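Local coordinates for carbon monoxide oxidation system transcription regulator CooA-1 (Carboxydothermus hydrogenoformans, PDB 6CPB), which senses carbon monoxide through its N-terminal heme domain and acts as a transcription regulator of carbon monoxide oxidation, probably by binding DNA through its remaining part, at residues 38-43 with 75-80; 53-58 with 81-86. All coordinates share one frame; numbering follows the deposited sequence.

Contact 1: 38-43 with 75-80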
ATOM      1  N   PRO A  38      -1.353 -17.153  -0.780  1.00 10.89           N
ATOM      2  CA  PRO A  38      -2.141 -16.447  -1.794  1.00 11.43           C
ATOM      3  C   PRO A  38      -3.523 -17.033  -1.997  1.00 12.15           C
ATOM      4  O   PRO A  38      -4.430 -16.312  -2.427  1.00 15.88           O
ATOM      5  CB  PRO A  38      -1.275 -16.577  -3.051  1.00 12.92           C
ATOM      6  CG  PRO A  38       0.118 -16.586  -2.501  1.00 13.16           C
ATOM      7  CD  PRO A  38       0.009 -17.445  -1.267  1.00 12.39           C
ATOM      8  N   ASN A  39      -3.713 -18.307  -1.687  1.00 11.34           N
ATOM      9  CA  ASN A  39      -4.986 -18.977  -1.896  1.00 11.84           C
ATOM     10  C   ASN A  39      -5.937 -18.855  -0.713  1.00 10.71           C
ATOM     11  O   ASN A  39      -7.067 -19.343  -0.806  1.00 11.94           O
ATOM     12  CB  ASN A  39      -4.772 -20.471  -2.158  1.00 13.08           C
ATOM     13  CG  ASN A  39      -4.304 -20.779  -3.556  1.00 16.86           C
ATOM     14  OD1 ASN A  39      -3.757 -19.936  -4.249  1.00 21.34           O
ATOM     15  ND2 ASN A  39      -4.488 -22.028  -3.964  1.00 18.70           N
ATOM     16  N   THR A  40      -5.514 -18.272   0.403  1.00 10.88           N
ATOM     17  CA  THR A  40      -6.415 -18.117   1.540  1.00 11.03           C
ATOM     18  C   THR A  40      -7.703 -17.436   1.083  1.00 10.97           C
ATOM     19  O   THR A  40      -7.681 -16.317   0.568  1.00 12.06           O
ATOM     20  CB  THR A  40      -5.716 -17.305   2.634  1.00 10.79           C
ATOM     21  OG1 THR A  40      -4.608 -18.063   3.148  1.00 10.68           O
ATOM     22  CG2 THR A  40      -6.693 -16.952   3.769  1.00 10.88           C
ATOM     23  N   GLU A  41      -8.828 -18.125   1.261  0.51 11.11           N
ATOM     24  CA  GLU A  41     -10.084 -17.625   0.708  0.51 11.63           C
ATOM     25  C   GLU A  41     -10.625 -16.448   1.510  0.51 12.25           C
ATOM     26  O   GLU A  41     -11.137 -15.482   0.934  0.51 14.25           O
ATOM     27  CB  GLU A  41     -11.118 -18.745   0.647  0.51 13.87           C
ATOM     28  CG  GLU A  41     -10.937 -19.692  -0.521  0.51 18.23           C
ATOM     29  CD  GLU A  41     -12.143 -20.593  -0.726  0.51 23.78           C
ATOM     30  OE1 GLU A  41     -13.106 -20.484   0.060  0.51 25.73           O
ATOM     31  OE2 GLU A  41     -12.135 -21.403  -1.677  0.51 26.34           O
ATOM     32  N   ARG A  42     -10.555 -16.518   2.835  1.00 12.15           N
ATOM     33  CA  ARG A  42     -11.104 -15.448   3.650  1.00 13.20           C
ATOM     34  C   ARG A  42     -10.286 -14.180   3.462  1.00 12.86           C
ATOM     35  O   ARG A  42      -9.048 -14.213   3.489  1.00 13.18           O
ATOM     36  CB  ARG A  42     -11.133 -15.872   5.116  1.00 15.88           C
ATOM     37  CG  ARG A  42     -12.174 -16.951   5.404  1.00 23.73           C
ATOM     38  CD  ARG A  42     -13.172 -16.502   6.446  1.00 35.91           C
ATOM     39  NE  ARG A  42     -13.841 -15.268   6.044  1.00 43.67           N
ATOM     40  CZ  ARG A  42     -14.702 -14.600   6.803  1.00 49.75           C
ATOM     41  NH1 ARG A  42     -15.253 -13.486   6.344  1.00 51.40           N
ATOM     42  NH2 ARG A  42     -15.008 -15.037   8.017  1.00 51.54           N
ATOM     43  N   ASN A  43     -10.987 -13.070   3.274  1.00 13.28           N
ATOM     44  CA  ASN A  43     -10.380 -11.752   3.117  1.00 13.07           C
ATOM     45  C   ASN A  43     -10.306 -11.125   4.505  1.00 12.25           C
ATOM     46  O   ASN A  43     -11.324 -10.718   5.077  1.00 13.30           O
ATOM     47  CB  ASN A  43     -11.204 -10.903   2.156  1.00 14.42           C
ATOM     48  CG  ASN A  43     -10.472  -9.664   1.731  1.00 15.03           C
ATOM     49  OD1 ASN A  43      -9.537  -9.238   2.404  1.00 15.69           O
ATOM     50  ND2 ASN A  43     -10.873  -9.085   0.604  1.00 17.19           N
ATOM     51  N   PHE A  75      -1.317  -6.148   8.139  1.00 10.62           N
ATOM     52  CA  PHE A  75      -1.342  -6.555   6.731  1.00 10.63           C
ATOM     53  C   PHE A  75      -2.657  -7.306   6.489  1.00 10.62           C
ATOM     54  O   PHE A  75      -3.582  -7.226   7.304  1.00 11.48           O
ATOM     55  CB  PHE A  75      -0.038  -7.298   6.380  1.00 11.32           C
ATOM     56  CG  PHE A  75       0.135  -7.624   4.902  1.00 11.19           C
ATOM     57  CD1 PHE A  75      -0.102  -6.683   3.907  1.00 12.48           C
ATOM     58  CD2 PHE A  75       0.536  -8.893   4.527  1.00 11.74           C
ATOM     59  CE1 PHE A  75       0.037  -7.019   2.570  1.00 12.20           C
ATOM     60  CE2 PHE A  75       0.694  -9.223   3.201  1.00 13.02           C
ATOM     61  CZ  PHE A  75       0.453  -8.281   2.221  1.00 12.61           C
ATOM     62  N   CYS A  76      -2.769  -8.011   5.363  1.00 11.44           N
ATOM     63  CA  CYS A  76      -4.042  -8.587   4.986  0.72 10.08           C
ATOM     64  C   CYS A  76      -3.817  -9.720   3.999  1.00 12.01           C
ATOM     65  O   CYS A  76      -2.765  -9.822   3.356  1.00 14.12           O
ATOM     66  CB  CYS A  76      -4.933  -7.522   4.359  0.72 10.42           C
ATOM     67  SG  CYS A  76      -4.129  -6.630   2.998  0.72 13.81           S
ATOM     68  N   THR A  77      -4.833 -10.568   3.886  1.00 11.74           N
ATOM     69  CA  THR A  77      -4.861 -11.591   2.857  1.00 11.09           C
ATOM     70  C   THR A  77      -5.414 -10.980   1.567  1.00 10.87           C
ATOM     71  O   THR A  77      -5.589  -9.764   1.458  1.00 12.48           O
ATOM     72  CB  THR A  77      -5.660 -12.797   3.324  1.00 11.91           C
ATOM     73  OG1 THR A  77      -7.021 -12.392   3.491  1.00 12.15           O
ATOM     74  CG2 THR A  77      -5.114 -13.368   4.619  1.00 12.85           C
ATOM     75  N   HIS A  78      -5.673 -11.813   0.561  1.00 11.84           N
ATOM     76  CA  HIS A  78      -6.142 -11.339  -0.741  1.00 12.69           C
ATOM     77  C   HIS A  78      -5.146 -10.386  -1.394  1.00 13.45           C
ATOM     78  O   HIS A  78      -5.515  -9.497  -2.165  1.00 17.10           O
ATOM     79  CB  HIS A  78      -7.539 -10.725  -0.659  1.00 13.94           C
ATOM     80  CG  HIS A  78      -8.634 -11.741  -0.626  1.00 13.73           C
ATOM     81  ND1 HIS A  78      -9.754 -11.645  -1.421  1.00 15.69           N
ATOM     82  CD2 HIS A  78      -8.783 -12.873   0.101  1.00 13.78           C
ATOM     83  CE1 HIS A  78     -10.547 -12.673  -1.184  1.00 16.86           C
ATOM     84  NE2 HIS A  78      -9.977 -13.436  -0.269  1.00 14.87           N
ATOM     85  N   THR A  79      -3.862 -10.574  -1.102  0.51 12.84           N
ATOM     86  CA  THR A  79      -2.805  -9.747  -1.669  0.51 13.58           C
ATOM     87  C   THR A  79      -1.724 -10.591  -2.343  0.51 12.61           C
ATOM     88  O   THR A  79      -0.586 -10.130  -2.501  0.51 13.89           O
ATOM     89  CB  THR A  79      -2.223  -8.846  -0.579  0.51 16.04           C
ATOM     90  OG1 THR A  79      -1.822  -9.656   0.534  0.51 21.74           O
ATOM     91  CG2 THR A  79      -3.272  -7.833  -0.116  0.51 17.73           C
ATOM     92  N   ARG A  80      -2.068 -11.815  -2.744  1.00 12.60           N
ATOM     93  CA  ARG A  80      -1.212 -12.656  -3.583  1.00 12.61           C
ATOM     94  C   ARG A  80       0.120 -13.005  -2.921  1.00 12.76           C
ATOM     95  O   ARG A  80       1.093 -13.336  -3.603  1.00 15.10           O
ATOM     96  CB  ARG A  80      -1.010 -12.065  -4.983  1.00 15.68           C
ATOM     97  CG  ARG A  80      -2.309 -11.849  -5.735  1.00 19.47           C
ATOM     98  CD  ARG A  80      -2.036 -11.415  -7.163  1.00 29.68           C
ATOM     99  NE  ARG A  80      -3.101 -10.559  -7.682  1.00 46.77           N
ATOM    100  CZ  ARG A  80      -4.060 -10.929  -8.527  1.00 59.72           C
ATOM    101  NH1 ARG A  80      -4.124 -12.168  -8.997  1.00 64.24           N
ATOM    102  NH2 ARG A  80      -4.964 -10.037  -8.910  1.00 65.95           N
TER
HETATM  103  O   HOH W   1      -5.490 -14.623   0.229  1.00 13.40           O
HETATM  104  O   HOH W   2      -4.407 -13.559  -2.805  1.00 18.48           O
HETATM  105  O   HOH W   3      -7.427  -7.681   1.829  1.00 18.77           O

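Contact 2: 53-58 with 81-86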
ATOM      1  N   VAL A  53       6.935 -11.516  11.302  1.00 10.45           N
ATOM      2  CA  VAL A  53       6.522 -12.325  10.165  1.00 10.74           C
ATOM      3  C   VAL A  53       7.185 -11.831   8.886  1.00 10.47           C
ATOM      4  O   VAL A  53       7.541 -10.657   8.749  1.00 13.03           O
ATOM      5  CB  VAL A  53       4.990 -12.396   9.989  1.00 12.74           C
ATOM      6  CG1 VAL A  53       4.314 -12.881  11.264  1.00 12.94           C
ATOM      7  CG2 VAL A  53       4.432 -11.075   9.573  1.00 13.44           C
ATOM      8  N   ARG A  54       7.325 -12.753   7.941  1.00 10.08           N
ATOM      9  CA  ARG A  54       7.909 -12.484   6.641  1.00 10.23           C
ATOM     10  C   ARG A  54       6.821 -12.601   5.591  1.00 10.03           C
ATOM     11  O   ARG A  54       6.132 -13.620   5.526  1.00 11.08           O
ATOM     12  CB  ARG A  54       9.028 -13.497   6.373  1.00 11.74           C
ATOM     13  CG  ARG A  54       9.832 -13.230   5.117  1.00 12.36           C
ATOM     14  CD  ARG A  54      11.012 -14.177   4.986  1.00 14.16           C
ATOM     15  NE  ARG A  54      10.596 -15.563   4.778  1.00 14.29           N
ATOM     16  CZ  ARG A  54      10.546 -16.180   3.598  1.00 13.45           C
ATOM     17  NH1 ARG A  54      10.881 -15.560   2.476  1.00 12.18           N
ATOM     18  NH2 ARG A  54      10.165 -17.446   3.542  1.00 13.79           N
ATOM     19  N   VAL A  55       6.710 -11.580   4.752  1.00  9.85           N
ATOM     20  CA  VAL A  55       5.812 -11.576   3.606  1.00  9.65           C
ATOM     21  C   VAL A  55       6.663 -11.885   2.385  1.00  9.60           C
ATOM     22  O   VAL A  55       7.713 -11.265   2.192  1.00 10.59           O
ATOM     23  CB  VAL A  55       5.119 -10.212   3.449  1.00  9.76           C
ATOM     24  CG1 VAL A  55       4.152 -10.241   2.292  1.00 10.54           C
ATOM     25  CG2 VAL A  55       4.399  -9.825   4.734  1.00 10.83           C
ATOM     26  N   TYR A  56       6.233 -12.845   1.570  1.00  9.52           N
ATOM     27  CA  TYR A  56       7.063 -13.265   0.450  1.00 10.20           C
ATOM     28  C   TYR A  56       6.217 -13.790  -0.700  1.00  9.93           C
ATOM     29  O   TYR A  56       5.022 -14.089  -0.559  1.00 10.53           O
ATOM     30  CB  TYR A  56       8.092 -14.317   0.892  1.00 10.73           C
ATOM     31  CG  TYR A  56       7.537 -15.645   1.348  1.00 10.77           C
ATOM     32  CD1 TYR A  56       7.074 -15.818   2.643  1.00 11.58           C
ATOM     33  CD2 TYR A  56       7.513 -16.736   0.501  1.00 11.68           C
ATOM     34  CE1 TYR A  56       6.596 -17.033   3.075  1.00 12.35           C
ATOM     35  CE2 TYR A  56       7.033 -17.972   0.929  1.00 12.26           C
ATOM     36  CZ  TYR A  56       6.576 -18.114   2.216  1.00 12.75           C
ATOM     37  OH  TYR A  56       6.076 -19.325   2.659  1.00 15.90           O
ATOM     38  N   LEU A  57       6.864 -13.878  -1.862  1.00 10.91           N
ATOM     39  CA  LEU A  57       6.292 -14.482  -3.054  1.00 11.15           C
ATOM     40  C   LEU A  57       7.091 -15.738  -3.371  1.00 11.32           C
ATOM     41  O   LEU A  57       8.318 -15.718  -3.336  1.00 12.97           O
ATOM     42  CB  LEU A  57       6.370 -13.495  -4.232  1.00 13.02           C
ATOM     43  CG  LEU A  57       5.963 -13.910  -5.654  1.00 14.71           C
ATOM     44  CD1 LEU A  57       5.648 -12.690  -6.496  1.00 17.96           C
ATOM     45  CD2 LEU A  57       7.076 -14.683  -6.383  1.00 17.03           C
ATOM     46  N   ALA A  58       6.399 -16.822  -3.690  1.00 11.87           N
ATOM     47  CA  ALA A  58       7.015 -18.041  -4.179  1.00 11.92           C
ATOM     48  C   ALA A  58       6.247 -18.467  -5.412  1.00 12.26           C
ATOM     49  O   ALA A  58       5.013 -18.501  -5.398  1.00 14.21           O
ATOM     50  CB  ALA A  58       6.965 -19.147  -3.128  1.00 13.34           C
ATOM     51  N   ALA A  81       0.165 -13.005  -1.594  1.00 13.20           N
ATOM     52  CA  ALA A  81       1.408 -13.183  -0.858  1.00 12.13           C
ATOM     53  C   ALA A  81       1.309 -14.331   0.138  1.00 11.36           C
ATOM     54  O   ALA A  81       0.227 -14.675   0.627  1.00 12.04           O
ATOM     55  CB  ALA A  81       1.758 -11.905  -0.105  1.00 15.04           C
ATOM     56  N   PHE A  82       2.477 -14.896   0.453  1.00 10.32           N
ATOM     57  CA  PHE A  82       2.655 -15.820   1.556  1.00 10.38           C
ATOM     58  C   PHE A  82       3.132 -15.047   2.772  1.00  9.92           C
ATOM     59  O   PHE A  82       3.844 -14.049   2.653  1.00 10.20           O
ATOM     60  CB  PHE A  82       3.760 -16.843   1.230  1.00 11.20           C
ATOM     61  CG  PHE A  82       3.438 -17.813   0.113  1.00 12.27           C
ATOM     62  CD1 PHE A  82       3.562 -17.452  -1.216  1.00 13.33           C
ATOM     63  CD2 PHE A  82       3.047 -19.106   0.407  1.00 13.80           C
ATOM     64  CE1 PHE A  82       3.277 -18.375  -2.231  1.00 15.16           C
ATOM     65  CE2 PHE A  82       2.757 -20.009  -0.590  1.00 16.22           C
ATOM     66  CZ  PHE A  82       2.884 -19.648  -1.907  1.00 16.20           C
ATOM     67  N   ILE A  83       2.766 -15.541   3.950  1.00 10.02           N
ATOM     68  CA  ILE A  83       3.176 -14.940   5.214  1.00 10.55           C
ATOM     69  C   ILE A  83       3.631 -16.056   6.142  1.00 10.17           C
ATOM     70  O   ILE A  83       2.880 -17.007   6.377  1.00 10.89           O
ATOM     71  CB  ILE A  83       2.055 -14.105   5.861  1.00 12.03           C
ATOM     72  CG1 ILE A  83       1.606 -12.965   4.920  1.00 13.59           C
ATOM     73  CG2 ILE A  83       2.551 -13.483   7.160  1.00 15.11           C
ATOM     74  CD1 ILE A  83       0.297 -13.180   4.300  1.00 17.16           C
ATOM     75  N   GLN A  84       4.852 -15.929   6.670  1.00 10.41           N
ATOM     76  CA  GLN A  84       5.485 -16.939   7.513  1.00 11.29           C
ATOM     77  C   GLN A  84       5.996 -16.334   8.818  1.00 11.02           C
ATOM     78  O   GLN A  84       6.570 -15.246   8.829  1.00 11.73           O
ATOM     79  CB  GLN A  84       6.659 -17.575   6.757  1.00 12.10           C
ATOM     80  CG  GLN A  84       7.457 -18.573   7.582  1.00 13.53           C
ATOM     81  CD  GLN A  84       8.621 -19.116   6.821  1.00 18.18           C
ATOM     82  OE1 GLN A  84       9.392 -18.356   6.235  1.00 22.44           O
ATOM     83  NE2 GLN A  84       8.757 -20.432   6.803  1.00 21.38           N
ATOM     84  N   ALA A  85       5.828 -17.065   9.916  1.00 10.52           N
ATOM     85  CA  ALA A  85       6.365 -16.618  11.199  1.00 11.26           C
ATOM     86  C   ALA A  85       7.885 -16.788  11.232  1.00 11.15           C
ATOM     87  O   ALA A  85       8.407 -17.858  10.911  1.00 12.11           O
ATOM     88  CB  ALA A  85       5.738 -17.423  12.330  1.00 10.93           C
ATOM     89  N   MET A  86       8.590 -15.747  11.660  1.00 10.91           N
ATOM     90  CA  MET A  86      10.042 -15.796  11.795  1.00 11.52           C
ATOM     91  C   MET A  86      10.476 -16.142  13.210  1.00 12.30           C
ATOM     92  O   MET A  86      11.649 -16.442  13.449  1.00 13.72           O
ATOM     93  CB  MET A  86      10.651 -14.457  11.376  1.00 12.19           C
ATOM     94  CG  MET A  86      10.356 -14.125   9.935  1.00 12.55           C
ATOM     95  SD  MET A  86      11.192 -12.651   9.329  1.00 13.26           S
ATOM     96  CE  MET A  86      12.826 -13.317   9.072  1.00 14.28           C
TER

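Contact 1: 38-43 with 75-80
The imidazole of H78 is held at its edge and covered on one face by the loop 38-43. Its NE2 donates to E41 O at 2.6 Å and an almost straight 168°; the acceptor lies close to the ring plane, although the nitrogen sits above the plane of the carbonyl. N43, with CG anti to its backbone N, lays its amide on the ring, the two planes 15° apart, and CB stands 3.6 Å from the ring centroid as a CH-pi contact. A short, flat amide suits this place, since it can cover the imidazole while OD1 accepts a hydrogen bond from a water that also donates to T77 O. Next to H78, T77 OG1 donates to an in-plane lone pair of R42 O at 2.7 Å. Its chi1 of 65° puts the hydroxyl between backbone N and carbonyl carbon, and L44 N bonds to the same oxygen. T77 CG2 meets T40 CG2 at 4.0 Å. Within the beta-roll of the cyclic nucleotide-binding domain, the loop 38-43 packs against the turn after strand 74-76, which carries the heme-binding residues T79, R80 and H78, an axial ligand of the iron. No heme is bound to this chain, and the H78 ring is instead hydrogen-bonded to a backbone carbonyl. Further out, one water accepts from H78 N at 2.8 Å and can donate to T40 O, and another joins R80 N to P38 O. P38 rests CG on R80 O at 3.6 Å. T40 OG1 bonds to T37 N, while K122 of the second subunit packs on R80.

Contact 2: 53-58 with 81-86
Strands 53-58 and 82-85 are antiparallel neighbours at the centre of a four-stranded sheet of the beta-roll, between edge strands 34-36 and 62-70. R54 with Q84 and Y56 with F82 are hydrogen-bonded pairs, each closed by two backbone bonds; V53 with A85 and V55 with I83 are non-hydrogen-bonded pairs. Branched aliphatic residues suit the face that carries V53, V55, I83 and A85, which turns inward: V53 CB meets I83 CG2 at 3.9 Å. On the other face Y56 takes the crowded chi1 of 66°, which turns its ring over the partner strand. F82 CB touches one side of it, 3.3 Å from the centroid, while the two rings themselves are slid apart. R54 NH2 lies 3.5 Å above the opposite face of the Y56 ring, over its centre. An alanine in place of Y56 would probably leave the R54 guanidinium and F82 less firmly positioned, since the flat layer between them would be gone. Q84 runs alongside R54, and its OE1 accepts from R54 NH2 at 2.9 Å and weakly from NE, while E63 forms a salt bridge to NH1. The arginine's charge is thus probably balanced by E63, and its plane is fixed by the amide oxygen and the ring.

From the N terminus the chain passes through 38-43, then 53-58, then 75-80, which runs straight on into 81-86. Contact 1 closes the loop from the turn after strand 34-36 to the turn after strand 74-76; contact 2 opens inside that loop and closes just beyond it, so the two cross. Contact 2 joins central strands of one sheet, whereas strand 74-76 is the edge of the other. F75, whose CE2 lies 3.7 Å from V55 CG1, brings the two sheets together and also packs on helix 108-135. At the opposite end of 38-43 with 75-80, P38 touches A81 and F82, which links the loop after strand 34-36 to the start of strand 82-85.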